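Local coordinates for protein MJ1225 (Methanocaldococcus jannaschii, PDB 3KH5) that binds adenine nucleotides through four CBS repeats and is a putative archaeal homolog of the gamma subunit of AMP-activated protein kinase, at residues Thr162-Lys168 with Ile220-Glu226; Phe179-Pro183 with Ile193-Thr197. One frame throughout, in Å; residues are numbered along the deposited sequence.

Contact 1 of 2, residues Thr162-Lys168 with Ile220-Glu226. With SO4 (sulfate ion), chain G.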
# COMPACT_ATOMS: atom_id res chain seq x y z
N THR A 162 17.65 -3.68 -4.48
CA THR A 162 18.78 -4.55 -4.11
C THR A 162 19.12 -4.41 -2.62
O THR A 162 18.76 -3.41 -1.99
CB THR A 162 20.04 -4.35 -5.00
OG1 THR A 162 20.58 -3.04 -4.79
CG2 THR A 162 19.72 -4.55 -6.48
N PRO A 163 19.82 -5.42 -2.04
CA PRO A 163 20.10 -5.41 -0.59
C PRO A 163 20.88 -4.17 -0.12
O PRO A 163 20.74 -3.75 1.03
CB PRO A 163 20.95 -6.67 -0.39
CG PRO A 163 20.66 -7.54 -1.57
CD PRO A 163 20.35 -6.62 -2.71
N GLY A 164 21.66 -3.58 -1.03
CA GLY A 164 22.52 -2.44 -0.72
C GLY A 164 21.93 -1.06 -0.96
O GLY A 164 22.53 -0.06 -0.56
N GLU A 165 20.77 -0.99 -1.62
CA GLU A 165 20.13 0.30 -1.87
C GLU A 165 19.74 1.01 -0.58
O GLU A 165 19.26 0.37 0.36
CB GLU A 165 18.89 0.12 -2.73
CG GLU A 165 19.18 0.12 -4.21
CD GLU A 165 17.92 0.06 -5.01
OE1 GLU A 165 17.40 -1.06 -5.22
OE2 GLU A 165 17.44 1.12 -5.44
N ARG A 166 19.95 2.32 -0.55
CA ARG A 166 19.52 3.15 0.57
C ARG A 166 18.00 3.37 0.49
O ARG A 166 17.42 3.36 -0.60
CB ARG A 166 20.29 4.49 0.56
CG ARG A 166 21.85 4.38 0.63
CD ARG A 166 22.52 5.76 0.34
NE ARG A 166 23.98 5.80 0.51
CZ ARG A 166 24.87 5.83 -0.49
NH1 ARG A 166 24.47 5.81 -1.75
NH2 ARG A 166 26.17 5.88 -0.21
N LEU A 167 17.37 3.54 1.65
CA LEU A 167 15.92 3.75 1.74
C LEU A 167 15.44 4.93 0.90
O LEU A 167 14.39 4.85 0.26
CB LEU A 167 15.49 3.94 3.21
CG LEU A 167 14.00 4.07 3.57
CD1 LEU A 167 13.75 3.66 5.01
CD2 LEU A 167 13.47 5.49 3.33
N LYS A 168 16.22 6.01 0.89
CA LYS A 168 15.89 7.20 0.11
C LYS A 168 15.70 6.89 -1.39
O LYS A 168 14.85 7.50 -2.04
CB LYS A 168 16.94 8.30 0.33
CG LYS A 168 18.27 8.08 -0.37
CD LYS A 168 19.42 8.80 0.35
CE LYS A 168 20.52 9.20 -0.63
NZ LYS A 168 20.95 8.09 -1.55
N ILE A 220 17.96 7.71 9.03
CA ILE A 220 16.76 6.94 8.73
C ILE A 220 16.70 6.60 7.24
O ILE A 220 16.57 5.42 6.88
CB ILE A 220 15.45 7.66 9.18
CG1 ILE A 220 15.46 7.87 10.70
CG2 ILE A 220 14.22 6.85 8.76
CD1 ILE A 220 14.37 8.81 11.21
N THR A 221 16.80 7.60 6.38
CA THR A 221 16.71 7.35 4.94
C THR A 221 18.00 6.82 4.31
O THR A 221 17.98 6.39 3.15
CB THR A 221 16.19 8.57 4.14
OG1 THR A 221 17.06 9.69 4.35
CG2 THR A 221 14.77 8.92 4.55
N ASN A 222 19.10 6.83 5.05
CA ASN A 222 20.35 6.24 4.56
C ASN A 222 20.46 4.73 4.80
O ASN A 222 21.33 4.06 4.23
CB ASN A 222 21.57 6.98 5.12
CG ASN A 222 21.84 8.30 4.40
OD1 ASN A 222 21.70 8.40 3.18
ND2 ASN A 222 22.25 9.31 5.16
N VAL A 223 19.56 4.19 5.63
CA VAL A 223 19.50 2.76 5.96
C VAL A 223 19.37 1.94 4.68
O VAL A 223 18.65 2.33 3.77
CB VAL A 223 18.30 2.45 6.90
CG1 VAL A 223 18.19 0.95 7.18
CG2 VAL A 223 18.44 3.19 8.20
N ARG A 224 20.08 0.81 4.63
CA ARG A 224 20.05 -0.05 3.44
C ARG A 224 19.03 -1.17 3.61
O ARG A 224 18.75 -1.59 4.73
CB ARG A 224 21.45 -0.62 3.15
CG ARG A 224 22.49 0.47 2.93
CD ARG A 224 23.84 -0.08 2.54
NE ARG A 224 24.81 1.00 2.37
CZ ARG A 224 25.20 1.51 1.20
NH1 ARG A 224 24.71 1.03 0.06
NH2 ARG A 224 26.08 2.50 1.17
N MET A 225 18.49 -1.64 2.49
CA MET A 225 17.43 -2.64 2.47
C MET A 225 17.72 -3.90 3.29
O MET A 225 16.83 -4.41 3.97
CB MET A 225 17.06 -3.03 1.03
CG MET A 225 16.41 -1.92 0.22
SD MET A 225 14.99 -1.14 1.04
CE MET A 225 15.79 0.13 2.03
N GLU A 226 18.96 -4.37 3.23
CA GLU A 226 19.38 -5.55 3.98
C GLU A 226 19.05 -5.44 5.47
O GLU A 226 18.79 -6.45 6.12
CB GLU A 226 20.88 -5.80 3.79
CG GLU A 226 21.77 -4.72 4.41
CD GLU A 226 23.23 -4.87 4.02
OE1 GLU A 226 24.03 -4.00 4.44
OE2 GLU A 226 23.59 -5.83 3.31
S SO4 G . 23.91 -4.73 -3.51
O1 SO4 G . 23.44 -4.16 -4.77
O2 SO4 G . 25.15 -4.07 -3.10
O3 SO4 G . 22.91 -4.53 -2.47
O4 SO4 G . 24.15 -6.16 -3.66
O HOH W 1 24.02 4.71 3.24
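The residues leading into helix 167-177 of the third CBS repeat lie against I220-E226, which joins helix 218-222 to helix 225-228. I220 O touches L167 CD1 at 3.8 Å. T221 follows: its O accepts from K168 N at 2.9 Å, and its CG2 meets L167 CD2 at 3.9 Å. N222 O takes a bond from a water that also accepts from R166 NE. V223 O receives L167 N at 2.8 Å, just after R166, the N-cap residue. At R224 the two backbones form a single bridge with R166, CA to CA 4.3 Å. R224 NH1 reaches G164 O at 2.5 Å. M225 N donates to E165 O at 3.0 Å, while M225 CE packs on L167 CB at 4.0 Å; both side chains also touch F199 of helix 196-203. E226 N closes the series on P163 O at 2.9 Å. Four of the five direct hydrogen bonds join backbone to backbone. The pairing therefore depends mainly on main-chain shape, with L167 and M225 supplying the apolar side.

Contact 2 of 2, residues Phe179-Pro183 with Ile193-Thr197. With ADP (adenosine-5'-diphosphate), chain E; AMP (adenosine monophosphate), chain C.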
# COMPACT_ATOMS: atom_id res chain seq x y z
N PHE A 179 4.39 1.39 -6.95
CA PHE A 179 4.43 0.03 -6.39
C PHE A 179 4.78 0.02 -4.91
O PHE A 179 5.86 0.47 -4.53
CB PHE A 179 5.45 -0.86 -7.12
CG PHE A 179 5.25 -0.95 -8.61
CD1 PHE A 179 3.97 -1.03 -9.16
CD2 PHE A 179 6.34 -0.98 -9.46
CE1 PHE A 179 3.79 -1.12 -10.54
CE2 PHE A 179 6.17 -1.08 -10.85
CZ PHE A 179 4.89 -1.14 -11.38
N ARG A 180 3.87 -0.50 -4.09
CA ARG A 180 4.09 -0.63 -2.65
C ARG A 180 5.09 -1.72 -2.29
O ARG A 180 5.73 -1.65 -1.24
CB ARG A 180 2.78 -0.94 -1.92
CG ARG A 180 1.77 0.19 -1.91
CD ARG A 180 0.37 -0.31 -1.55
NE ARG A 180 0.35 -1.08 -0.30
CZ ARG A 180 -0.75 -1.57 0.25
NH1 ARG A 180 -1.94 -1.39 -0.32
NH2 ARG A 180 -0.68 -2.26 1.39
N ARG A 181 5.21 -2.74 -3.15
CA ARG A 181 6.09 -3.88 -2.84
C ARG A 181 7.13 -4.13 -3.95
O ARG A 181 6.79 -4.28 -5.13
CB ARG A 181 5.30 -5.16 -2.51
CG ARG A 181 3.76 -5.00 -2.57
CD ARG A 181 2.94 -4.90 -1.28
NE ARG A 181 1.60 -4.83 -1.86
CZ ARG A 181 0.41 -4.79 -1.25
NH1 ARG A 181 0.25 -4.84 0.11
NH2 ARG A 181 -0.68 -4.71 -2.05
N LEU A 182 8.39 -4.17 -3.53
CA LEU A 182 9.50 -4.45 -4.42
C LEU A 182 10.20 -5.72 -3.97
O LEU A 182 10.59 -5.84 -2.80
CB LEU A 182 10.48 -3.28 -4.45
CG LEU A 182 9.97 -1.89 -4.85
CD1 LEU A 182 11.08 -0.85 -4.76
CD2 LEU A 182 9.35 -1.87 -6.25
N PRO A 183 10.36 -6.69 -4.88
CA PRO A 183 11.24 -7.81 -4.58
C PRO A 183 12.68 -7.31 -4.45
O PRO A 183 13.07 -6.39 -5.18
CB PRO A 183 11.10 -8.72 -5.81
CG PRO A 183 9.81 -8.32 -6.46
CD PRO A 183 9.68 -6.85 -6.19
N ILE A 193 12.02 -9.17 0.34
CA ILE A 193 10.97 -8.28 -0.13
C ILE A 193 10.92 -7.05 0.80
O ILE A 193 11.19 -7.16 2.00
CB ILE A 193 9.58 -8.99 -0.20
CG1 ILE A 193 8.57 -8.18 -1.03
CG2 ILE A 193 9.05 -9.33 1.20
CD1 ILE A 193 7.33 -8.97 -1.47
N ILE A 194 10.60 -5.90 0.22
CA ILE A 194 10.48 -4.66 0.98
C ILE A 194 9.19 -3.95 0.52
O ILE A 194 8.90 -3.90 -0.68
CB ILE A 194 11.75 -3.76 0.80
CG1 ILE A 194 11.75 -2.59 1.80
CG2 ILE A 194 11.91 -3.26 -0.64
CD1 ILE A 194 12.17 -2.98 3.20
N THR A 195 8.41 -3.44 1.47
CA THR A 195 7.15 -2.75 1.16
C THR A 195 7.08 -1.38 1.85
O THR A 195 7.88 -1.11 2.74
CB THR A 195 5.89 -3.60 1.53
OG1 THR A 195 5.66 -3.56 2.94
CG2 THR A 195 6.03 -5.05 1.06
N SER A 196 6.14 -0.53 1.44
CA SER A 196 5.96 0.79 2.05
C SER A 196 5.68 0.71 3.56
O SER A 196 6.03 1.62 4.32
CB SER A 196 4.86 1.58 1.34
OG SER A 196 3.61 0.91 1.42
N THR A 197 5.04 -0.39 3.97
CA THR A 197 4.72 -0.70 5.38
C THR A 197 5.98 -0.81 6.25
O THR A 197 6.01 -0.32 7.38
CB THR A 197 3.87 -2.00 5.46
OG1 THR A 197 2.53 -1.74 5.02
CG2 THR A 197 3.82 -2.56 6.87
PB ADP E . 1.40 -3.15 -5.35
O1B ADP E . 0.63 -3.85 -4.29
O2B ADP E . 3.02 -3.49 -5.27
O3B ADP E . 1.30 -1.54 -5.27
PA ADP E . -0.45 -3.25 -7.55
O1A ADP E . -1.60 -4.16 -7.27
O2A ADP E . -0.76 -1.69 -7.26
O3A ADP E . 0.92 -3.65 -6.78
O5' ADP E . 0.08 -3.44 -9.03
C5' ADP E . -0.64 -3.03 -10.21
C4' ADP E . 0.03 -3.76 -11.40
O4' ADP E . 1.47 -3.49 -11.33
C3' ADP E . -0.14 -5.29 -11.33
O3' ADP E . -0.26 -5.82 -12.65
C2' ADP E . 1.16 -5.77 -10.67
O2' ADP E . 1.50 -7.10 -11.09
C1' ADP E . 2.19 -4.75 -11.16
N9 ADP E . 3.32 -4.61 -10.18
C8 ADP E . 3.23 -4.55 -8.84
N7 ADP E . 4.44 -4.44 -8.31
C5 ADP E . 5.33 -4.45 -9.30
C6 ADP E . 6.71 -4.37 -9.35
N6 ADP E . 7.44 -4.26 -8.24
N1 ADP E . 7.31 -4.40 -10.55
C2 ADP E . 6.60 -4.51 -11.67
N3 ADP E . 5.27 -4.59 -11.65
C4 ADP E . 4.61 -4.56 -10.48
P AMP C . 2.06 -5.03 3.09
O1P AMP C . 0.87 -4.63 3.88
O2P AMP C . 2.73 -3.75 2.36
O3P AMP C . 1.69 -6.05 1.88
O5' AMP C . 3.22 -5.71 3.96
C5' AMP C . 3.09 -6.03 5.36
C4' AMP C . 4.25 -6.91 5.81
O4' AMP C . 4.15 -8.12 5.00
C3' AMP C . 5.56 -6.20 5.41
O3' AMP C . 6.56 -6.38 6.43
C2' AMP C . 5.97 -6.92 4.13
O2' AMP C . 7.40 -6.95 4.02
C1' AMP C . 5.41 -8.33 4.35
N9 AMP C . 5.16 -9.05 3.06
C8 AMP C . 4.48 -8.59 2.01
N7 AMP C . 4.47 -9.52 1.04
C5 AMP C . 5.15 -10.57 1.50
C6 AMP C . 5.46 -11.80 0.96
N6 AMP C . 5.06 -12.12 -0.27
N1 AMP C . 6.18 -12.67 1.69
C2 AMP C . 6.59 -12.36 2.92
N3 AMP C . 6.30 -11.19 3.47
C4 AMP C . 5.59 -10.28 2.78
O HOH W 2 2.45 -1.61 1.44
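This is a buried antiparallel pairing in the beta hairpin 181-186/189-195 of the third CBS repeat, set between bound nucleotides. L182 and I194 form the hydrogen-bonded pair: L182 N to I194 O is 2.9 Å and I194 N to L182 O is 3.0 Å. R181-T195 and P183-I193 are the non-hydrogen-bonded pairs beside it. Just beyond the strand pairs, S196 N donates to R180 O at 2.9 Å. L182 and I194 share one face, where both touch M174 of helix 167-177. R181, T195, P183 and I193 start on the other. One ADP lies along F179-P183: its adenine sits over a face of the F179 ring, its N6 donates to R181 O at 3.2 Å, and R180 N and R181 N bind its beta phosphate. T195 OG1 holds AMP O2P at 3.0 Å. R181 spans both ligands, with NH2 2.7 Å from ADP O1B and NH1 2.6 Å from AMP O3P. The R180 guanidinium makes salt bridges to two other ADP molecules. R180 NH2 and R181 NH1 lie 3.0 Å apart. The hairpin and the residue before it thus place R180 and R181 among several phosphates, whose negative charge can offset the repulsion between the two guanidinium groups.

How the contacts relate
Contact 2 falls within the chain interval spanned by contact 1. Along the chain the order is 162-168, 179-183, 193-197, 220-226. Helix 167-177 starts in contact 1 and is followed by strand 181-186 of contact 2. Strand 189-195 and helix 196-203 come next, and helices 206-213 and 218-222 lead back to contact 1. The centres are about 13 Å apart. They touch where M225 SD packs on I194 CG1 at 3.6 Å, and V170 of helix 167-177 meets M225 and L182. Contact 1 lies farther out, about 19 Å from the chain centre, against 8 Å for contact 2. The third repeat's nucleotide-binding hairpin is thus packed against the segment 220-226 that joins helices 218-222 and 225-228.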